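PDB 1YA5: N2b-titin isoform, which forms the N-terminal end of the giant muscle protein titin, where two immunoglobulin-like domains bind telethonin, probably anchoring the filament in the Z-disc. Local coordinates for residues A73-Y78 with L95-E100; L110-V115 with S187-L192; Q124-G129 with E155-S160; L148-S153 with L161-A166. All blocks are in the same frame, centred on the assembly; numbering follows the deposited sequence.

Interaction 1 lies in the first immunoglobulin domain and interactions 2, 3 and 4 in the second; the centre of interaction 1 is about 32 Å from that of interaction 3, with nearest atoms about 7 Å apart and no touch. Within the second domain the three centres are 15 to 17 Å from one another. Interactions 3 and 4 share strand 158-163 and meet where Ser160 N probably bonds to Ser153 O (3.1 Å). Interaction 2 belongs to the facing sheet of the sandwich and meets both through its core: Leu110 CD1 is 3.3 Å from Val125 CG1, and Leu191 CD2 is 4.1 Å from Ile163 CD1. Interactions 1 and 2 also touch the telethonin chain, whereas 3 and 4 do not.

Interaction 1: A73-Y78 with L95-E100. With SO4 (sulfate ion), chain D.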
loop_
_atom_site.group_PDB
_atom_site.type_symbol
_atom_site.label_atom_id
_atom_site.label_comp_id
_atom_site.label_asym_id
_atom_site.label_seq_id
_atom_site.Cartn_x
_atom_site.Cartn_y
_atom_site.Cartn_z
ATOM N N ALA A 73 4.058 6.320 -18.562
ATOM C CA ALA A 73 3.216 6.055 -19.718
ATOM C C ALA A 73 2.755 4.608 -19.685
ATOM O O ALA A 73 1.707 4.274 -20.218
ATOM C CB ALA A 73 3.968 6.361 -20.999
ATOM N N ASN A 74 3.535 3.754 -19.025
ATOM C CA ASN A 74 3.320 2.322 -19.079
ATOM C C ASN A 74 2.085 1.845 -18.332
ATOM O O ASN A 74 1.648 0.716 -18.510
ATOM C CB ASN A 74 4.561 1.591 -18.599
ATOM C CG ASN A 74 5.686 1.665 -19.592
ATOM O OD1 ASN A 74 6.832 1.374 -19.267
ATOM N ND2 ASN A 74 5.359 2.046 -20.830
ATOM N N SER A 75 1.512 2.729 -17.521
ATOM C CA SER A 75 0.345 2.401 -16.715
ATOM C C SER A 75 -0.831 1.991 -17.590
ATOM O O SER A 75 -1.139 2.658 -18.569
ATOM C CB SER A 75 -0.035 3.590 -15.833
ATOM O OG SER A 75 1.066 3.950 -15.002
ATOM N N GLY A 76 -1.485 0.889 -17.236
ATOM C CA GLY A 76 -2.720 0.506 -17.890
ATOM C C GLY A 76 -3.195 -0.895 -17.568
ATOM O O GLY A 76 -2.667 -1.546 -16.677
ATOM N N ARG A 77 -4.204 -1.348 -18.306
ATOM C CA ARG A 77 -4.796 -2.655 -18.122
ATOM C C ARG A 77 -3.954 -3.640 -18.884
ATOM O O ARG A 77 -3.844 -3.564 -20.089
ATOM C CB ARG A 77 -6.224 -2.666 -18.689
ATOM C CG ARG A 77 -7.347 -2.458 -17.665
ATOM C CD ARG A 77 -8.717 -2.872 -18.232
ATOM N N TYR A 78 -3.366 -4.573 -18.179
ATOM C CA TYR A 78 -2.611 -5.621 -18.824
ATOM C C TYR A 78 -3.402 -6.920 -18.795
ATOM O O TYR A 78 -3.982 -7.267 -17.769
ATOM C CB TYR A 78 -1.265 -5.767 -18.129
ATOM C CG TYR A 78 -0.334 -4.637 -18.473
ATOM C CD1 TYR A 78 -0.602 -3.340 -18.062
ATOM C CD2 TYR A 78 0.794 -4.864 -19.247
ATOM C CE1 TYR A 78 0.237 -2.297 -18.409
ATOM C CE2 TYR A 78 1.629 -3.834 -19.601
ATOM C CZ TYR A 78 1.354 -2.551 -19.182
ATOM O OH TYR A 78 2.212 -1.531 -19.540
ATOM N N LEU A 95 -1.558 -1.909 -14.115
ATOM C CA LEU A 95 -0.274 -1.356 -13.674
ATOM C C LEU A 95 -0.463 0.101 -13.336
ATOM O O LEU A 95 -0.971 0.868 -14.153
ATOM C CB LEU A 95 0.759 -1.478 -14.771
ATOM C CG LEU A 95 2.143 -0.959 -14.462
ATOM C CD1 LEU A 95 2.661 -1.464 -13.150
ATOM C CD2 LEU A 95 3.040 -1.384 -15.572
ATOM N N LEU A 96 -0.087 0.474 -12.121
ATOM C CA LEU A 96 -0.067 1.859 -11.740
ATOM C C LEU A 96 1.350 2.220 -11.462
ATOM O O LEU A 96 1.980 1.677 -10.573
ATOM C CB LEU A 96 -0.909 2.094 -10.501
ATOM C CG LEU A 96 -1.210 3.566 -10.198
ATOM C CD1 LEU A 96 -1.745 4.313 -11.416
ATOM C CD2 LEU A 96 -2.174 3.680 -9.064
ATOM N N VAL A 97 1.877 3.099 -12.287
ATOM C CA VAL A 97 3.199 3.632 -12.077
ATOM C C VAL A 97 3.100 4.969 -11.356
ATOM O O VAL A 97 2.254 5.831 -11.671
ATOM C CB VAL A 97 3.905 3.858 -13.387
ATOM C CG1 VAL A 97 5.203 4.613 -13.151
ATOM C CG2 VAL A 97 4.121 2.547 -14.100
ATOM N N LYS A 98 4.011 5.136 -10.409
ATOM C CA LYS A 98 3.977 6.218 -9.452
ATOM C C LYS A 98 5.311 6.956 -9.435
ATOM O O LYS A 98 6.376 6.360 -9.650
ATOM C CB LYS A 98 3.703 5.623 -8.075
ATOM C CG LYS A 98 2.241 5.565 -7.718
ATOM C CD LYS A 98 1.806 6.965 -7.335
ATOM C CE LYS A 98 0.421 7.284 -7.837
ATOM N NZ LYS A 98 -0.138 8.246 -6.852
ATOM N N ALA A 99 5.245 8.260 -9.168
ATOM C CA ALA A 99 6.435 9.097 -9.094
ATOM C C ALA A 99 7.131 8.903 -7.777
ATOM O O ALA A 99 6.462 8.781 -6.741
ATOM C CB ALA A 99 6.044 10.518 -9.240
ATOM N N GLU A 100 8.462 8.855 -7.800
ATOM C CA GLU A 100 9.218 8.866 -6.550
ATOM C C GLU A 100 9.138 10.296 -6.083
ATOM O O GLU A 100 9.512 11.210 -6.814
ATOM C CB GLU A 100 10.691 8.450 -6.716
ATOM C CG GLU A 100 10.913 6.944 -6.887
ATOM C CD GLU A 100 11.930 6.348 -5.889
ATOM O OE1 GLU A 100 12.781 5.496 -6.300
ATOM O OE2 GLU A 100 11.869 6.731 -4.687
HETATM S S SO4 D . 2.097 10.371 -9.305
HETATM O O1 SO4 D . 0.913 9.556 -9.084
HETATM O O2 SO4 D . 3.122 9.632 -10.026
HETATM O O3 SO4 D . 1.685 11.520 -10.097
HETATM O O4 SO4 D . 2.641 10.815 -8.032
#
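Ser75 reaches across to the backbone of Val97: the amide N of Val97 donates to Ser75 OG over 3.0 Å, at 155° at the hydrogen. The hydroxyl stands beside the serine's own backbone N (chi1 -58°), which brings it also within 3.3 Å of Val97 CB. One residue further, Leu95 N gives a straight bond to Gly76 O (2.8 Å), while the return bond from Gly76 N to Leu95 O is weak and bent. The Tyr78 ring meets the Leu95 side chain obliquely, with CE1 3.8 Å from Leu95 CB and the tyrosine hydroxyl OH 4.1 Å from Leu95 CD2.

What fixes the ring is a bond inside 73-78. Tyr78 OH donates to Asn74 O at a short 2.5 Å, in the carbonyl plane and on a lone pair, tying the start of the strand back over the loop before it. Asn74 OD1 bonds to Thr71 N, and Ser75 O to Arg41 NH2, which tie that loop to its surroundings; Phe25 of the opposite sheet stacks on the tyrosine ring. Leu96, whose CB points away from 73-78, packs on Ser4 of the telethonin chain, and beyond the strand Ala99 N donates to a sulfate ion, probably from the crystallisation liquor, whose exact placement is doubtful. A tyrosine whose hydroxyl bonds to the backbone four residues earlier is the tyrosine corner, a recurrent feature of Greek-key sandwiches and found here at the start of strand F in an I-set immunoglobulin domain.

Interaction 2: L110-V115 with S187-L192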
loop_
_atom_site.group_PDB
_atom_site.type_symbol
_atom_site.label_atom_id
_atom_site.label_comp_id
_atom_site.label_asym_id
_atom_site.label_seq_id
_atom_site.Cartn_x
_atom_site.Cartn_y
_atom_site.Cartn_z
ATOM N N LEU A 110 19.400 25.652 9.788
ATOM C CA LEU A 110 19.896 26.974 10.148
ATOM C C LEU A 110 20.508 26.894 11.534
ATOM O O LEU A 110 20.009 26.161 12.377
ATOM C CB LEU A 110 18.713 27.932 10.202
ATOM C CG LEU A 110 18.755 29.336 9.621
ATOM C CD1 LEU A 110 19.255 29.305 8.204
ATOM C CD2 LEU A 110 17.342 29.916 9.645
ATOM N N GLN A 111 21.571 27.647 11.788
ATOM C CA GLN A 111 22.158 27.656 13.116
ATOM C C GLN A 111 22.166 29.043 13.721
ATOM O O GLN A 111 22.257 30.051 13.011
ATOM C CB GLN A 111 23.548 27.019 13.114
ATOM C CG GLN A 111 23.503 25.523 12.832
ATOM C CD GLN A 111 24.859 24.847 12.970
ATOM O OE1 GLN A 111 25.870 25.346 12.463
ATOM N NE2 GLN A 111 24.887 23.699 13.650
ATOM N N SER A 112 22.037 29.082 15.038
ATOM C CA SER A 112 21.986 30.334 15.763
ATOM C C SER A 112 23.383 30.906 15.957
ATOM O O SER A 112 24.341 30.172 16.216
ATOM C CB SER A 112 21.302 30.137 17.110
ATOM O OG SER A 112 20.091 30.864 17.145
ATOM N N MET A 113 23.495 32.224 15.832
ATOM C CA MET A 113 24.785 32.873 15.976
ATOM C C MET A 113 24.673 34.321 16.452
ATOM O O MET A 113 23.662 34.986 16.224
ATOM C CB MET A 113 25.549 32.799 14.655
ATOM C CG MET A 113 25.134 33.865 13.663
ATOM S SD MET A 113 25.570 33.387 11.990
ATOM C CE MET A 113 24.520 31.959 11.803
ATOM N N THR A 114 25.719 34.791 17.124
ATOM C CA THR A 114 25.878 36.204 17.433
ATOM C C THR A 114 27.015 36.769 16.592
ATOM O O THR A 114 27.983 36.076 16.300
ATOM C CB THR A 114 26.244 36.394 18.909
ATOM O OG1 THR A 114 26.979 35.247 19.339
ATOM C CG2 THR A 114 25.001 36.480 19.778
ATOM N N VAL A 115 26.896 38.030 16.195
ATOM C CA VAL A 115 27.988 38.668 15.463
ATOM C C VAL A 115 28.169 40.139 15.814
ATOM O O VAL A 115 27.322 40.736 16.471
ATOM C CB VAL A 115 27.844 38.520 13.938
ATOM C CG1 VAL A 115 28.076 37.080 13.513
ATOM C CG2 VAL A 115 26.487 39.008 13.479
ATOM N N SER A 187 12.903 25.378 9.254
ATOM C CA SER A 187 13.960 25.505 10.264
ATOM C C SER A 187 14.154 26.943 10.752
ATOM O O SER A 187 14.278 27.870 9.948
ATOM C CB SER A 187 15.292 24.977 9.722
ATOM O OG SER A 187 16.355 25.384 10.554
ATOM N N THR A 188 14.197 27.119 12.067
ATOM C CA THR A 188 14.392 28.445 12.644
ATOM C C THR A 188 15.558 28.487 13.602
ATOM O O THR A 188 15.836 27.513 14.289
ATOM C CB THR A 188 13.150 28.948 13.387
ATOM O OG1 THR A 188 13.180 28.445 14.717
ATOM C CG2 THR A 188 11.889 28.434 12.743
ATOM N N ALA A 189 16.220 29.641 13.644
ATOM C CA ALA A 189 17.385 29.882 14.503
ATOM C C ALA A 189 17.504 31.363 14.758
ATOM O O ALA A 189 16.973 32.164 14.003
ATOM C CB ALA A 189 18.648 29.384 13.848
ATOM N N GLU A 190 18.201 31.727 15.825
ATOM C CA GLU A 190 18.270 33.125 16.249
ATOM C C GLU A 190 19.565 33.808 15.795
ATOM O O GLU A 190 20.659 33.236 15.879
ATOM C CB GLU A 190 18.083 33.229 17.763
ATOM C CG GLU A 190 16.983 34.206 18.179
ATOM C CD GLU A 190 15.869 33.546 18.998
ATOM O OE1 GLU A 190 15.914 33.601 20.263
ATOM O OE2 GLU A 190 14.941 32.975 18.373
ATOM N N LEU A 191 19.426 35.018 15.274
ATOM C CA LEU A 191 20.587 35.829 14.942
ATOM C C LEU A 191 20.616 37.131 15.741
ATOM O O LEU A 191 19.671 37.928 15.715
ATOM C CB LEU A 191 20.630 36.153 13.453
ATOM C CG LEU A 191 21.716 37.186 13.145
ATOM C CD1 LEU A 191 23.096 36.538 13.245
ATOM C CD2 LEU A 191 21.510 37.818 11.784
ATOM N N LEU A 192 21.720 37.328 16.446
ATOM C CA LEU A 192 21.936 38.553 17.180
ATOM C C LEU A 192 23.200 39.223 16.677
ATOM O O LEU A 192 24.292 38.679 16.820
ATOM C CB LEU A 192 22.053 38.239 18.670
ATOM C CG LEU A 192 22.673 39.285 19.587
ATOM C CD1 LEU A 192 21.843 40.563 19.617
ATOM C CD2 LEU A 192 22.819 38.700 20.984
#
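Met113, Leu192 and Val115 zip the two strands together through backbone bonds: Met113 N to Glu190 O (3.0 Å), Leu192 N to Met113 O (3.1 Å) and Val115 N to Leu192 O (2.8 Å). Glu190 N also points at Ser112 OG, modelled at a doubtfully short 2.5 Å, and before Met113 the chain leaves the ladder. There Leu110 N makes only a weak bond to Ser187 OG. The glutamate's own carboxylate turns elsewhere, OE2 bonding to Thr173 OG1.

Packing follows the strand faces. Met113 and Leu191 cross on the inner face: with CG anti to the backbone N (chi1 171°), Leu191 brings CD1 against Met113 CG at 3.4 Å. On the outer face Thr114 and Leu192 run side by side, Thr114 CG2 to Leu192 CD2 3.3 Å. Further back, Leu110 CB rests on Ala189 CB (3.9 Å) while the rest of that leucine enters the core beside Val125 and Tyr174.

Ser187 and Thr188 pair with an antiparallel strand of the telethonin chain, and Ser112 N bonds to Glu49 OE1 of that chain. Edge strand A' lying parallel on strand G, 11° between their axes, is characteristic of the I-set immunoglobulin fold, here extended by the telethonin partner.

Interaction 3: Q124-G129 with E155-S160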
loop_
_atom_site.group_PDB
_atom_site.type_symbol
_atom_site.label_atom_id
_atom_site.label_comp_id
_atom_site.label_asym_id
_atom_site.label_seq_id
_atom_site.Cartn_x
_atom_site.Cartn_y
_atom_site.Cartn_z
ATOM N N GLN A 124 22.972 29.617 6.283
ATOM C CA GLN A 124 22.754 28.563 5.311
ATOM C C GLN A 124 22.073 27.290 5.795
ATOM O O GLN A 124 22.101 26.939 6.975
ATOM C CB GLN A 124 24.056 28.210 4.644
ATOM C CG GLN A 124 25.036 29.313 4.709
ATOM C CD GLN A 124 26.303 28.925 4.018
ATOM O OE1 GLN A 124 27.093 28.141 4.550
ATOM N NE2 GLN A 124 26.505 29.444 2.806
ATOM N N VAL A 125 21.490 26.585 4.835
ATOM C CA VAL A 125 20.755 25.366 5.082
ATOM C C VAL A 125 20.975 24.481 3.876
ATOM O O VAL A 125 21.227 24.985 2.777
ATOM C CB VAL A 125 19.266 25.657 5.181
ATOM C CG1 VAL A 125 19.041 26.761 6.157
ATOM C CG2 VAL A 125 18.723 26.046 3.841
ATOM N N ARG A 126 20.898 23.169 4.075
ATOM C CA ARG A 126 20.900 22.244 2.957
ATOM C C ARG A 126 19.617 21.446 2.959
ATOM O O ARG A 126 19.332 20.731 3.925
ATOM C CB ARG A 126 22.091 21.301 3.041
ATOM C CG ARG A 126 23.405 21.957 2.746
ATOM C CD ARG A 126 24.573 21.088 3.176
ATOM N NE ARG A 126 25.757 21.332 2.349
ATOM C CZ ARG A 126 25.879 20.932 1.081
ATOM N NH1 ARG A 126 24.891 20.271 0.483
ATOM N NH2 ARG A 126 26.991 21.192 0.405
ATOM N N VAL A 127 18.867 21.546 1.859
ATOM C CA VAL A 127 17.514 20.997 1.745
ATOM C C VAL A 127 17.348 20.016 0.582
ATOM O O VAL A 127 17.771 20.283 -0.536
ATOM C CB VAL A 127 16.514 22.141 1.540
ATOM C CG1 VAL A 127 15.074 21.636 1.605
ATOM C CG2 VAL A 127 16.752 23.184 2.572
ATOM N N THR A 128 16.704 18.889 0.845
ATOM C CA THR A 128 16.440 17.900 -0.186
ATOM C C THR A 128 14.939 17.734 -0.309
ATOM O O THR A 128 14.209 18.052 0.615
ATOM C CB THR A 128 17.028 16.529 0.210
ATOM O OG1 THR A 128 16.458 16.109 1.457
ATOM C CG2 THR A 128 18.507 16.613 0.420
ATOM N N GLY A 129 14.493 17.197 -1.441
ATOM C CA GLY A 129 13.085 16.944 -1.691
ATOM C C GLY A 129 12.806 16.679 -3.157
ATOM O O GLY A 129 13.434 17.241 -4.040
ATOM N N GLU A 155 23.315 26.767 -4.290
ATOM C CA GLU A 155 24.425 26.070 -4.914
ATOM C C GLU A 155 24.174 24.581 -4.737
ATOM O O GLU A 155 24.538 23.991 -3.718
ATOM C CB GLU A 155 25.731 26.469 -4.246
ATOM C CG GLU A 155 26.616 27.366 -5.095
ATOM C CD GLU A 155 27.688 26.581 -5.836
ATOM O OE1 GLU A 155 28.884 26.787 -5.517
ATOM O OE2 GLU A 155 27.338 25.761 -6.729
ATOM N N GLY A 156 23.537 23.983 -5.734
ATOM C CA GLY A 156 22.978 22.659 -5.583
ATOM C C GLY A 156 21.816 22.709 -4.618
ATOM O O GLY A 156 20.801 23.373 -4.865
ATOM N N ASP A 157 21.973 22.013 -3.502
ATOM C CA ASP A 157 20.915 21.914 -2.506
ATOM C C ASP A 157 21.275 22.803 -1.323
ATOM O O ASP A 157 20.577 22.840 -0.323
ATOM C CB ASP A 157 20.742 20.457 -2.060
ATOM C CG ASP A 157 21.946 19.939 -1.288
ATOM O OD1 ASP A 157 23.091 20.357 -1.603
ATOM O OD2 ASP A 157 21.775 19.113 -0.363
ATOM N N LEU A 158 22.374 23.531 -1.456
ATOM C CA LEU A 158 22.770 24.487 -0.437
ATOM C C LEU A 158 22.161 25.852 -0.717
ATOM O O LEU A 158 22.362 26.440 -1.770
ATOM C CB LEU A 158 24.295 24.565 -0.357
ATOM C CG LEU A 158 25.004 25.435 0.684
ATOM C CD1 LEU A 158 24.500 25.199 2.099
ATOM C CD2 LEU A 158 26.508 25.174 0.611
ATOM N N TYR A 159 21.384 26.341 0.229
ATOM C CA TYR A 159 20.810 27.668 0.120
ATOM C C TYR A 159 21.401 28.584 1.196
ATOM O O TYR A 159 21.424 28.239 2.376
ATOM C CB TYR A 159 19.295 27.601 0.286
ATOM C CG TYR A 159 18.584 26.696 -0.704
ATOM C CD1 TYR A 159 18.695 25.313 -0.613
ATOM C CD2 TYR A 159 17.792 27.232 -1.722
ATOM C CE1 TYR A 159 18.056 24.488 -1.502
ATOM C CE2 TYR A 159 17.139 26.408 -2.622
ATOM C CZ TYR A 159 17.277 25.036 -2.498
ATOM O OH TYR A 159 16.624 24.206 -3.379
ATOM N N SER A 160 21.870 29.753 0.781
ATOM C CA SER A 160 22.419 30.719 1.711
ATOM C C SER A 160 21.676 32.025 1.597
ATOM O O SER A 160 21.284 32.421 0.510
ATOM C CB SER A 160 23.896 30.945 1.417
ATOM O OG SER A 160 24.556 29.694 1.290
#
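Arg126 of strand 121-130 and Asp157 of the turn before strand 158-163 form a salt bridge, NH1 to OD1 at 2.8 Å. The arginine chain runs extended from CG to NE, then turns about CD-NE (chi4 -72°), which lays the guanidinium over Leu158. CB of Leu158 lies against the centre of one guanidinium face, and its CD1 touches Arg126 CG at 3.5 Å. Asp157 has CG tucked between its backbone N and carbonyl carbon, a rotation (chi1 67°) that places OD1 beside Arg126 NH1; the carboxylate plane stands 61° from the guanidinium.

Beyond Leu158 on this same face, Gln124 extends its amide to Ser160, although the modelled 2.5 Å from Gln124 NE2 to Ser160 OG is too short to trust. On the opposite face the contacts are apolar. Tyr159 CB meets Val125 CG2 at 3.9 Å, and the ring runs past Val127, whose CB is 4.1 Å from Tyr159 CE1. Backbone bonds Val125 N to Tyr159 O and Tyr159 N to Val125 O set this register, continued by Val127 N to Asp157 O (3.1 Å). Asp157 lies in a type II' turn, Glu155 to Leu158, with Gly156 at its second position.

In the sheet, strand 121-130 lies between 102-106 and 158-163, and 158-163 has 150-155 on its other side. Val125 and Tyr159 face inward, onto Val176 of strand 172-180 and Phe137 of strand 134-139 respectively.

Interaction 4: L148-S153 with L161-A166; sequences LDFQIS and LLIAEA
Asp149 presents its carbonyl oxygen to Ala164 N (3.0 Å), and a water that donates to the same oxygen (2.6 Å) accepts from Glu165 N, so this O holds the residues just after strand 161-163 once directly and once through water. Phe150 follows; with CG beside the backbone N (chi1 -69°), its ring is turned to meet Ile163. Ile163 CG2 sits over one face, 3.7 Å from the centroid and 30° off the normal, a CH-pi contact, while Leu161 CD2 lies at the ring edge. The CB of Phe150 leans on Leu161 CD1 (3.7 Å).

These residues belong to the D-E hairpin of an I-set immunoglobulin domain, with 150-155 the outermost strand of its sheet and Phe150, Leu161 and Ile163 on the side turned to the opposing sheet. Gln151 makes the central pair: its N donates to Leu162 O (2.8 Å), and its O accepts from Leu162 N (2.9 Å), a donor standing 48° out of the carbonyl plane. On this outer face the extended Gln151 side chain lies alongside Leu162, NE2 by CD2. Ile152 turns inward again, crossing Leu161 with Ile152 CG1 3.5 Å from Leu161 CD1; Phe137 of the facing sheet touches both, and Ile152 N bonds to Ser146 OG.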
loop_
_atom_site.group_PDB
_atom_site.type_symbol
_atom_site.label_atom_id
_atom_site.label_comp_id
_atom_site.label_asym_id
_atom_site.label_seq_id
_atom_site.Cartn_x
_atom_site.Cartn_y
_atom_site.Cartn_z
ATOM N N LEU A 148 20.545 43.369 -3.029
ATOM C CA LEU A 148 21.895 43.816 -2.693
ATOM C C LEU A 148 22.329 43.356 -1.293
ATOM O O LEU A 148 23.353 42.684 -1.152
ATOM C CB LEU A 148 21.991 45.350 -2.813
ATOM C CG LEU A 148 23.314 46.123 -2.654
ATOM C CD1 LEU A 148 23.642 46.894 -3.923
ATOM C CD2 LEU A 148 23.299 47.095 -1.468
ATOM N N ASP A 149 21.557 43.722 -0.267
ATOM C CA ASP A 149 21.991 43.597 1.133
ATOM C C ASP A 149 21.770 42.212 1.684
ATOM O O ASP A 149 22.403 41.802 2.656
ATOM C CB ASP A 149 21.206 44.542 2.027
ATOM C CG ASP A 149 21.194 45.932 1.494
ATOM O OD1 ASP A 149 21.678 46.133 0.368
ATOM O OD2 ASP A 149 20.699 46.830 2.202
ATOM N N PHE A 150 20.839 41.507 1.073
ATOM C CA PHE A 150 20.452 40.195 1.529
ATOM C C PHE A 150 20.379 39.274 0.319
ATOM O O PHE A 150 19.306 39.049 -0.241
ATOM C CB PHE A 150 19.107 40.290 2.231
ATOM C CG PHE A 150 19.185 41.029 3.534
ATOM C CD1 PHE A 150 19.249 42.412 3.573
ATOM C CD2 PHE A 150 19.209 40.328 4.726
ATOM C CE1 PHE A 150 19.329 43.074 4.775
ATOM C CE2 PHE A 150 19.287 40.980 5.926
ATOM C CZ PHE A 150 19.347 42.363 5.955
ATOM N N GLN A 151 21.515 38.744 -0.096
ATOM C CA GLN A 151 21.477 37.978 -1.300
ATOM C C GLN A 151 21.386 36.491 -1.100
ATOM O O GLN A 151 22.254 35.842 -0.504
ATOM C CB GLN A 151 22.559 38.417 -2.265
ATOM C CG GLN A 151 23.850 37.664 -2.224
ATOM C CD GLN A 151 24.803 38.234 -3.239
ATOM O OE1 GLN A 151 24.523 38.211 -4.439
ATOM N NE2 GLN A 151 25.930 38.796 -2.815
ATOM N N ILE A 152 20.274 35.992 -1.616
ATOM C CA ILE A 152 19.920 34.591 -1.601
ATOM C C ILE A 152 20.436 33.933 -2.874
ATOM O O ILE A 152 20.496 34.542 -3.941
ATOM C CB ILE A 152 18.390 34.425 -1.477
ATOM C CG1 ILE A 152 17.940 34.672 -0.040
ATOM C CG2 ILE A 152 17.963 33.045 -1.885
ATOM C CD1 ILE A 152 16.481 35.049 0.078
ATOM N N SER A 153 20.823 32.683 -2.740
ATOM C CA SER A 153 21.502 31.997 -3.815
ATOM C C SER A 153 21.571 30.533 -3.449
ATOM O O SER A 153 21.872 30.192 -2.308
ATOM C CB SER A 153 22.926 32.512 -3.942
ATOM O OG SER A 153 23.753 31.871 -2.990
ATOM N N LEU A 161 21.472 32.698 2.718
ATOM C CA LEU A 161 21.176 34.115 2.658
ATOM C C LEU A 161 22.415 34.853 3.124
ATOM O O LEU A 161 22.973 34.533 4.173
ATOM C CB LEU A 161 19.973 34.457 3.524
ATOM C CG LEU A 161 19.740 35.933 3.810
ATOM C CD1 LEU A 161 19.304 36.625 2.569
ATOM C CD2 LEU A 161 18.689 36.080 4.894
ATOM N N LEU A 162 22.864 35.810 2.320
ATOM C CA LEU A 162 24.058 36.576 2.636
ATOM C C LEU A 162 23.699 38.005 2.933
ATOM O O LEU A 162 23.352 38.765 2.031
ATOM C CB LEU A 162 25.065 36.540 1.490
ATOM C CG LEU A 162 26.298 37.439 1.642
ATOM C CD1 LEU A 162 26.973 37.166 2.949
ATOM C CD2 LEU A 162 27.274 37.250 0.500
ATOM N N ILE A 163 23.792 38.356 4.212
ATOM C CA ILE A 163 23.652 39.724 4.650
ATOM C C ILE A 163 25.007 40.370 4.551
ATOM O O ILE A 163 25.892 40.096 5.363
ATOM C CB ILE A 163 23.217 39.800 6.121
ATOM C CG1 ILE A 163 22.340 38.605 6.505
ATOM C CG2 ILE A 163 22.509 41.112 6.386
ATOM C CD1 ILE A 163 21.521 38.846 7.772
ATOM N N ALA A 164 25.164 41.246 3.569
ATOM C CA ALA A 164 26.462 41.840 3.275
ATOM C C ALA A 164 27.018 42.583 4.484
ATOM O O ALA A 164 28.205 42.463 4.809
ATOM C CB ALA A 164 26.354 42.771 2.079
ATOM N N GLU A 165 26.161 43.351 5.149
ATOM C CA GLU A 165 26.599 44.154 6.276
ATOM C C GLU A 165 25.605 44.158 7.406
ATOM O O GLU A 165 24.697 44.983 7.460
ATOM C CB GLU A 165 26.945 45.582 5.857
ATOM C CG GLU A 165 27.923 46.246 6.806
ATOM C CD GLU A 165 28.379 47.607 6.333
ATOM O OE1 GLU A 165 28.313 48.568 7.128
ATOM O OE2 GLU A 165 28.826 47.713 5.174
ATOM N N ALA A 166 25.799 43.227 8.323
ATOM C CA ALA A 166 24.913 43.064 9.459
ATOM C C ALA A 166 24.803 44.332 10.308
ATOM O O ALA A 166 25.755 45.082 10.456
ATOM C CB ALA A 166 25.381 41.885 10.298
HETATM O O HOH W 1 23.530 43.542 4.271
#